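Local coordinates for glyoxalase family protein (Bacillus cereus, PDB 1SS4), which is of unknown function but belongs to the glyoxalase (vicinal oxygen chelate) superfamily, many of whose members bind metals, and may act as a methylmalonyl-CoA epimerase, at residues Gly33-Glu43 against Gln56-Pro66; Leu97-Ile106 against Ile142-Leu150. All blocks are in the same frame, centred on the assembly; numbering follows the deposited sequence.

Contact 1 (Gly33-Glu43 against Gln56-Pro66); sequences GLNLEGRANVE and QCVEIAMMVTP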
# COMPACT_ATOMS: atom_id res chain seq x y z
N GLY A 33 10.73 -8.30 -9.18
CA GLY A 33 11.45 -9.22 -8.34
C GLY A 33 10.63 -9.99 -7.33
O GLY A 33 11.20 -10.75 -6.54
N LEU A 34 9.31 -9.79 -7.31
CA LEU A 34 8.48 -10.54 -6.38
C LEU A 34 8.11 -11.88 -7.00
O LEU A 34 8.10 -12.04 -8.23
CB LEU A 34 7.20 -9.77 -6.02
CG LEU A 34 7.43 -8.56 -5.13
CD1 LEU A 34 7.62 -7.32 -5.99
CD2 LEU A 34 6.24 -8.39 -4.18
N ASN A 35 7.80 -12.85 -6.14
CA ASN A 35 7.41 -14.18 -6.59
C ASN A 35 5.93 -14.42 -6.31
O ASN A 35 5.38 -13.91 -5.34
CB ASN A 35 8.26 -15.24 -5.89
CG ASN A 35 9.75 -15.01 -6.07
OD1 ASN A 35 10.19 -14.52 -7.11
ND2 ASN A 35 10.53 -15.37 -5.05
N LEU A 36 5.29 -15.20 -7.19
CA LEU A 36 3.88 -15.51 -7.07
C LEU A 36 3.70 -16.71 -6.14
O LEU A 36 4.18 -17.80 -6.46
CB LEU A 36 3.32 -15.83 -8.45
CG LEU A 36 1.88 -16.31 -8.59
CD1 LEU A 36 0.90 -15.24 -8.08
CD2 LEU A 36 1.62 -16.61 -10.05
N GLU A 37 3.03 -16.51 -5.01
CA GLU A 37 2.79 -17.58 -4.03
C GLU A 37 1.59 -18.41 -4.42
O GLU A 37 1.58 -19.63 -4.29
CB GLU A 37 2.53 -17.02 -2.63
CG GLU A 37 3.72 -16.48 -1.89
CD GLU A 37 3.38 -16.18 -0.43
OE1 GLU A 37 2.45 -15.39 -0.18
OE2 GLU A 37 4.05 -16.73 0.47
N GLY A 38 0.55 -17.73 -4.88
CA GLY A 38 -0.65 -18.43 -5.26
C GLY A 38 -1.56 -17.57 -6.09
O GLY A 38 -1.40 -16.35 -6.18
N ARG A 39 -2.55 -18.22 -6.69
CA ARG A 39 -3.51 -17.54 -7.53
C ARG A 39 -4.79 -18.34 -7.47
O ARG A 39 -4.76 -19.57 -7.59
CB ARG A 39 -2.96 -17.50 -8.96
CG ARG A 39 -3.88 -16.89 -9.95
CD ARG A 39 -3.20 -16.78 -11.30
NE ARG A 39 -4.07 -16.08 -12.23
CZ ARG A 39 -3.68 -15.60 -13.40
NH1 ARG A 39 -2.41 -15.73 -13.79
NH2 ARG A 39 -4.55 -14.96 -14.17
N ALA A 40 -5.91 -17.66 -7.29
CA ALA A 40 -7.17 -18.38 -7.21
C ALA A 40 -8.39 -17.51 -7.40
O ALA A 40 -8.35 -16.29 -7.21
CB ALA A 40 -7.25 -19.10 -5.87
N ASN A 41 -9.48 -18.15 -7.80
CA ASN A 41 -10.74 -17.46 -7.98
C ASN A 41 -11.40 -17.59 -6.62
O ASN A 41 -11.38 -18.66 -6.03
CB ASN A 41 -11.58 -18.15 -9.05
CG ASN A 41 -11.00 -17.98 -10.44
OD1 ASN A 41 -11.07 -16.90 -11.03
ND2 ASN A 41 -10.41 -19.05 -10.97
N VAL A 42 -11.97 -16.51 -6.12
CA VAL A 42 -12.63 -16.57 -4.82
C VAL A 42 -14.07 -16.15 -5.03
O VAL A 42 -14.34 -15.01 -5.40
CB VAL A 42 -11.96 -15.62 -3.80
CG1 VAL A 42 -12.76 -15.58 -2.50
CG2 VAL A 42 -10.55 -16.08 -3.53
N GLU A 43 -15.01 -17.07 -4.82
CA GLU A 43 -16.41 -16.72 -4.99
C GLU A 43 -17.26 -17.10 -3.79
O GLU A 43 -18.46 -16.86 -3.79
CB GLU A 43 -16.97 -17.33 -6.28
CG GLU A 43 -16.60 -18.78 -6.52
CD GLU A 43 -17.11 -19.28 -7.87
OE1 GLU A 43 -18.34 -19.25 -8.10
OE2 GLU A 43 -16.27 -19.70 -8.70
N GLN A 56 -20.05 -11.32 -4.86
CA GLN A 56 -18.83 -11.02 -5.60
C GLN A 56 -18.04 -12.24 -6.00
O GLN A 56 -18.14 -13.31 -5.38
CB GLN A 56 -17.90 -10.05 -4.83
CG GLN A 56 -17.22 -10.59 -3.59
CD GLN A 56 -16.13 -9.66 -3.06
OE1 GLN A 56 -16.35 -8.46 -2.89
NE2 GLN A 56 -14.95 -10.21 -2.80
N CYS A 57 -17.26 -12.06 -7.06
CA CYS A 57 -16.40 -13.08 -7.62
C CYS A 57 -15.14 -12.32 -7.98
O CYS A 57 -15.17 -11.44 -8.83
CB CYS A 57 -17.02 -13.68 -8.88
SG CYS A 57 -16.04 -15.01 -9.63
N VAL A 58 -14.04 -12.65 -7.32
CA VAL A 58 -12.78 -11.97 -7.59
C VAL A 58 -11.67 -12.98 -7.76
O VAL A 58 -11.69 -14.05 -7.16
CB VAL A 58 -12.41 -11.04 -6.42
CG1 VAL A 58 -11.11 -10.33 -6.72
CG2 VAL A 58 -13.51 -10.03 -6.20
N GLU A 59 -10.71 -12.68 -8.63
CA GLU A 59 -9.57 -13.56 -8.81
C GLU A 59 -8.44 -12.86 -8.05
O GLU A 59 -8.21 -11.65 -8.22
CB GLU A 59 -9.20 -13.71 -10.28
CG GLU A 59 -8.17 -14.82 -10.50
CD GLU A 59 -7.71 -14.90 -11.95
OE1 GLU A 59 -8.18 -14.08 -12.76
OE2 GLU A 59 -6.88 -15.79 -12.26
N ILE A 60 -7.74 -13.63 -7.23
CA ILE A 60 -6.66 -13.11 -6.40
C ILE A 60 -5.31 -13.76 -6.67
O ILE A 60 -5.24 -14.95 -6.98
CB ILE A 60 -7.01 -13.32 -4.91
CG1 ILE A 60 -8.20 -12.43 -4.53
CG2 ILE A 60 -5.82 -12.99 -4.03
CD1 ILE A 60 -8.75 -12.75 -3.17
N ALA A 61 -4.25 -12.97 -6.54
CA ALA A 61 -2.89 -13.46 -6.73
C ALA A 61 -2.03 -12.85 -5.63
O ALA A 61 -2.06 -11.64 -5.43
CB ALA A 61 -2.36 -13.07 -8.09
N MSE A 62 -1.27 -13.68 -4.92
CA MSE A 62 -0.43 -13.17 -3.85
C MSE A 62 1.04 -13.21 -4.26
O MSE A 62 1.56 -14.26 -4.62
CB MSE A 62 -0.65 -14.01 -2.59
CG MSE A 62 0.02 -13.44 -1.34
SE MSE A 62 -0.76 -11.74 -0.73
CE MSE A 62 -2.40 -12.40 0.13
N MSE A 63 1.68 -12.04 -4.21
CA MSE A 63 3.09 -11.89 -4.55
C MSE A 63 3.88 -11.72 -3.25
O MSE A 63 3.43 -11.01 -2.35
CB MSE A 63 3.34 -10.62 -5.38
CG MSE A 63 2.42 -10.38 -6.56
SE MSE A 63 2.62 -11.77 -7.90
CE MSE A 63 4.39 -11.37 -8.56
N VAL A 64 5.05 -12.32 -3.17
CA VAL A 64 5.88 -12.20 -1.98
C VAL A 64 7.30 -11.77 -2.36
O VAL A 64 7.80 -12.12 -3.44
CB VAL A 64 5.94 -13.53 -1.19
CG1 VAL A 64 6.67 -14.61 -2.02
CG2 VAL A 64 6.63 -13.29 0.16
N THR A 65 7.94 -10.99 -1.49
CA THR A 65 9.31 -10.56 -1.78
C THR A 65 10.26 -11.70 -1.44
O THR A 65 9.92 -12.59 -0.66
CB THR A 65 9.71 -9.36 -0.92
OG1 THR A 65 9.38 -9.64 0.45
CG2 THR A 65 9.00 -8.11 -1.39
N PRO A 66 11.45 -11.71 -2.05
CA PRO A 66 12.45 -12.75 -1.80
C PRO A 66 12.79 -12.85 -0.32
O PRO A 66 12.99 -13.95 0.18
CB PRO A 66 13.65 -12.30 -2.64
CG PRO A 66 13.01 -11.65 -3.81
CD PRO A 66 11.88 -10.83 -3.16
O HOH W 1 -15.36 -13.09 -3.95

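Contact 2 (Leu97-Ile106 against Ile142-Leu150); sequences LRVMFTVEDI and ILIGLAEEL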
# COMPACT_ATOMS: atom_id res chain seq x y z
N LEU A 97 -0.56 6.16 -2.19
CA LEU A 97 0.23 6.73 -3.28
C LEU A 97 1.08 5.73 -4.04
O LEU A 97 0.92 5.53 -5.26
CB LEU A 97 1.14 7.84 -2.73
CG LEU A 97 2.04 8.54 -3.75
CD1 LEU A 97 1.20 9.22 -4.79
CD2 LEU A 97 2.96 9.57 -3.05
N ARG A 98 2.01 5.11 -3.34
CA ARG A 98 2.88 4.16 -4.01
C ARG A 98 3.61 3.28 -3.03
O ARG A 98 3.79 3.65 -1.88
CB ARG A 98 3.92 4.93 -4.84
CG ARG A 98 4.78 5.90 -3.97
CD ARG A 98 6.17 5.34 -3.76
NE ARG A 98 6.97 6.06 -2.77
CZ ARG A 98 7.02 5.75 -1.48
NH1 ARG A 98 6.30 4.73 -1.02
NH2 ARG A 98 7.84 6.40 -0.67
N VAL A 99 4.01 2.11 -3.51
CA VAL A 99 4.85 1.24 -2.71
C VAL A 99 6.26 1.51 -3.27
O VAL A 99 6.43 1.73 -4.48
CB VAL A 99 4.49 -0.26 -2.86
CG1 VAL A 99 3.06 -0.50 -2.35
CG2 VAL A 99 4.59 -0.71 -4.29
N MSE A 100 7.25 1.55 -2.38
CA MSE A 100 8.65 1.82 -2.73
C MSE A 100 9.48 0.53 -2.58
O MSE A 100 9.42 -0.14 -1.55
CB MSE A 100 9.21 2.90 -1.79
CG MSE A 100 10.73 3.08 -1.78
SE MSE A 100 11.36 3.90 -3.40
CE MSE A 100 10.75 5.71 -3.15
N PHE A 101 10.24 0.19 -3.62
CA PHE A 101 11.08 -1.01 -3.60
C PHE A 101 12.57 -0.62 -3.68
O PHE A 101 12.93 0.30 -4.42
CB PHE A 101 10.78 -1.90 -4.82
CG PHE A 101 9.37 -2.42 -4.87
CD1 PHE A 101 8.97 -3.45 -4.01
CD2 PHE A 101 8.47 -1.93 -5.81
CE1 PHE A 101 7.68 -3.99 -4.10
CE2 PHE A 101 7.18 -2.47 -5.90
CZ PHE A 101 6.78 -3.51 -5.04
N THR A 102 13.42 -1.30 -2.93
CA THR A 102 14.86 -1.03 -3.04
C THR A 102 15.37 -2.17 -3.90
O THR A 102 15.10 -3.33 -3.62
CB THR A 102 15.59 -1.09 -1.69
OG1 THR A 102 15.11 -0.05 -0.84
CG2 THR A 102 17.12 -0.90 -1.91
N VAL A 103 16.08 -1.84 -4.98
CA VAL A 103 16.62 -2.85 -5.88
C VAL A 103 18.14 -2.75 -5.97
O VAL A 103 18.74 -1.77 -5.53
CB VAL A 103 16.02 -2.70 -7.30
CG1 VAL A 103 14.52 -2.99 -7.25
CG2 VAL A 103 16.28 -1.31 -7.85
N GLU A 104 18.76 -3.78 -6.53
CA GLU A 104 20.21 -3.79 -6.63
C GLU A 104 20.73 -2.72 -7.59
O GLU A 104 21.61 -1.93 -7.23
CB GLU A 104 20.67 -5.16 -7.09
CG GLU A 104 22.12 -5.43 -6.77
CD GLU A 104 22.52 -6.84 -7.12
OE1 GLU A 104 22.61 -7.14 -8.33
OE2 GLU A 104 22.72 -7.64 -6.18
N ASP A 105 20.21 -2.70 -8.81
CA ASP A 105 20.63 -1.72 -9.79
C ASP A 105 19.42 -1.05 -10.41
O ASP A 105 18.71 -1.65 -11.22
CB ASP A 105 21.45 -2.37 -10.91
CG ASP A 105 21.75 -1.39 -12.03
OD1 ASP A 105 22.52 -0.44 -11.80
OD2 ASP A 105 21.20 -1.56 -13.13
N ILE A 106 19.20 0.20 -10.03
CA ILE A 106 18.04 0.94 -10.51
C ILE A 106 18.07 1.22 -12.01
O ILE A 106 17.03 1.22 -12.67
CB ILE A 106 17.87 2.24 -9.69
CG1 ILE A 106 16.54 2.92 -10.04
CG2 ILE A 106 19.06 3.17 -9.93
CD1 ILE A 106 16.27 4.13 -9.18
N ILE A 142 0.01 2.13 -12.72
CA ILE A 142 0.16 2.12 -11.27
C ILE A 142 1.51 2.67 -10.80
O ILE A 142 2.57 2.25 -11.26
CB ILE A 142 -0.09 0.68 -10.73
CG1 ILE A 142 -1.56 0.32 -10.99
CG2 ILE A 142 0.23 0.59 -9.22
CD1 ILE A 142 -1.90 -1.14 -10.82
N LEU A 143 1.45 3.63 -9.88
CA LEU A 143 2.64 4.28 -9.36
C LEU A 143 3.47 3.41 -8.41
O LEU A 143 2.96 2.90 -7.40
CB LEU A 143 2.26 5.57 -8.65
CG LEU A 143 3.40 6.52 -8.28
CD1 LEU A 143 4.02 7.07 -9.57
CD2 LEU A 143 2.86 7.67 -7.41
N ILE A 144 4.75 3.27 -8.75
CA ILE A 144 5.72 2.50 -7.96
C ILE A 144 6.96 3.37 -7.76
O ILE A 144 7.27 4.21 -8.58
CB ILE A 144 6.18 1.25 -8.72
CG1 ILE A 144 4.98 0.40 -9.10
CG2 ILE A 144 7.14 0.48 -7.88
CD1 ILE A 144 4.23 -0.15 -7.92
N GLY A 145 7.65 3.16 -6.65
CA GLY A 145 8.86 3.88 -6.37
C GLY A 145 9.99 2.85 -6.41
O GLY A 145 9.82 1.69 -6.03
N LEU A 146 11.15 3.27 -6.91
CA LEU A 146 12.32 2.39 -6.98
C LEU A 146 13.50 3.12 -6.39
O LEU A 146 13.63 4.32 -6.57
CB LEU A 146 12.64 2.03 -8.42
CG LEU A 146 11.65 1.24 -9.27
CD1 LEU A 146 12.22 1.13 -10.68
CD2 LEU A 146 11.42 -0.12 -8.68
N ALA A 147 14.34 2.40 -5.65
CA ALA A 147 15.53 3.00 -5.07
C ALA A 147 16.69 2.01 -5.05
O ALA A 147 16.48 0.80 -4.97
CB ALA A 147 15.27 3.46 -3.67
N GLU A 148 17.90 2.54 -5.12
CA GLU A 148 19.12 1.75 -5.05
C GLU A 148 20.02 2.40 -4.00
O GLU A 148 20.24 3.61 -4.02
CB GLU A 148 19.85 1.72 -6.40
CG GLU A 148 21.28 1.21 -6.27
CD GLU A 148 22.09 1.34 -7.55
OE1 GLU A 148 23.34 1.41 -7.45
OE2 GLU A 148 21.51 1.36 -8.66
N GLU A 149 20.52 1.58 -3.08
CA GLU A 149 21.39 2.04 -2.01
C GLU A 149 22.84 2.21 -2.52
O GLU A 149 23.33 1.37 -3.27
CB GLU A 149 21.36 1.02 -0.87
CG GLU A 149 20.98 1.59 0.47
CD GLU A 149 19.93 0.74 1.15
OE1 GLU A 149 20.08 -0.50 1.15
OE2 GLU A 149 18.96 1.32 1.69
N LEU A 150 23.50 3.28 -2.09
CA LEU A 150 24.88 3.58 -2.50
C LEU A 150 25.88 3.29 -1.37
O LEU A 150 25.63 3.64 -0.22
CB LEU A 150 24.99 5.04 -2.92
CG LEU A 150 23.97 5.56 -3.94
CD1 LEU A 150 24.19 7.04 -4.19
CD2 LEU A 150 24.10 4.77 -5.24
O HOH W 2 16.37 1.37 0.67
O HOH W 3 20.34 -1.27 -3.54
O HOH W 4 22.20 1.96 -11.11

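Contact 1 (Gly33-Glu43 against Gln56-Pro66)
Strands 35-42 and 57-64 run antiparallel, with Asn-35 and Val-64 forming a hydrogen-bonded pair at one end and Val-42 and Val-58 another at the far end. Between Leu-36 and Gly-38 the register slips by one residue, a beta bulge: Glu-37 N bonds to Met-62 O at 2.7 Å, while Met-62 N turns to Gly-38 O. The bulge swings Glu-37 over the opposite strand, where its CG lies 3.5 Å from Val-64 CG1 and its carboxylate goes on to Arg-71. Arg-39, extended from CG to NE with CG anti to the backbone N (chi1 177°), stands up from the sheet and meets Glu-59, which rises diagonally across from it. Arg-39 NE (2.8 Å) and Arg-39 NH2 (3.1 Å) both grip Glu-59 OE2 side-on, from one face of the carboxylate. Arginine suits this place because NH2 can also pair with Asp-23, while Glu-59 OE1 pairs with Arg-76. On the same face, Leu-36 CD1 packs against Ala-61 CB, a methyl short enough to rest on, and the selenium of Met-63, each 3.9 Å away. Helix 22-32 covers this face, its Ile-26 touching Arg-39 and Ala-61 and its Phe-29 Met-63, and strand 71-79 continues the sheet beyond 57-64.

Contact 2 (Leu97-Ile106 against Ile142-Leu150)
Phe-101 and Ile-144 meet at the edge of the ring: Ile-144 CG2 lies in the ring plane, 3.4 Å from Phe-101 CD2. Ile-144 also sends CD1 to Val-99 CG2, the two side chains lying side by side and pointing the same way, so its two branches serve two neighbours. The first torsion of Phe-101 (chi1 -62°) sets CG beside the backbone N and leans the ring back toward Ile-144, on an apolar face where Phe-29 and Ile-32 of helix 22-32 also pack.

On the other face Met-100 bends at chi2 and chi3, laying its selenium 3.5 Å from Gly-145 C and 3.9 Å from Ala-147 CB. Gly-145, having no side chain, lets Met-100 and Arg-98 lie close over its backbone; the methyl of Ala-147 lies beside the selenium. The strands are parallel, Phe-101 N bonding to Gly-145 O and Phe-101 O accepting from Ala-147 N.

Where strand 97-103 ends, Glu-148 of the partner strand extends to the turn 104-106, and its OE2 takes the N-H of Ile-106 (Glu-148 OE2 to Ile-106 N 2.9 Å) on the anti side of the carboxylate. Asp-105, the N-cap, reaches Glu-108 N with OD2, while its OD1 stands 3.8 Å from Glu-148 OE2, the carboxylate planes 51° apart. Two carboxylates so close would tend to repel, but a water lies between them, and the start of helix 106-115 may ease the repulsion.

Contacts 1 and 2 belong to two four-stranded mixed sheets with the same 1-4-3-2 strand order, the paired modules characteristic of the glyoxalase fold. Contact 1 joins an outermost strand to its antiparallel neighbour; contact 2 joins a strand outermost within its own chain to its parallel one. Their centres lie about 21 Å apart, on opposite sides of the chain's centre, yet Leu-34 CD1 touches Phe-101 CE1 at 3.8 Å, and Phe-29 of helix 22-32 packs on both contacts. Both also meet the second subunit: Leu-34 packs on its Leu-9, while residues 98-103 pair with one of its strands. An acetate and a citrate, probably from crystallisation, lie near Ile-60 and Met-100.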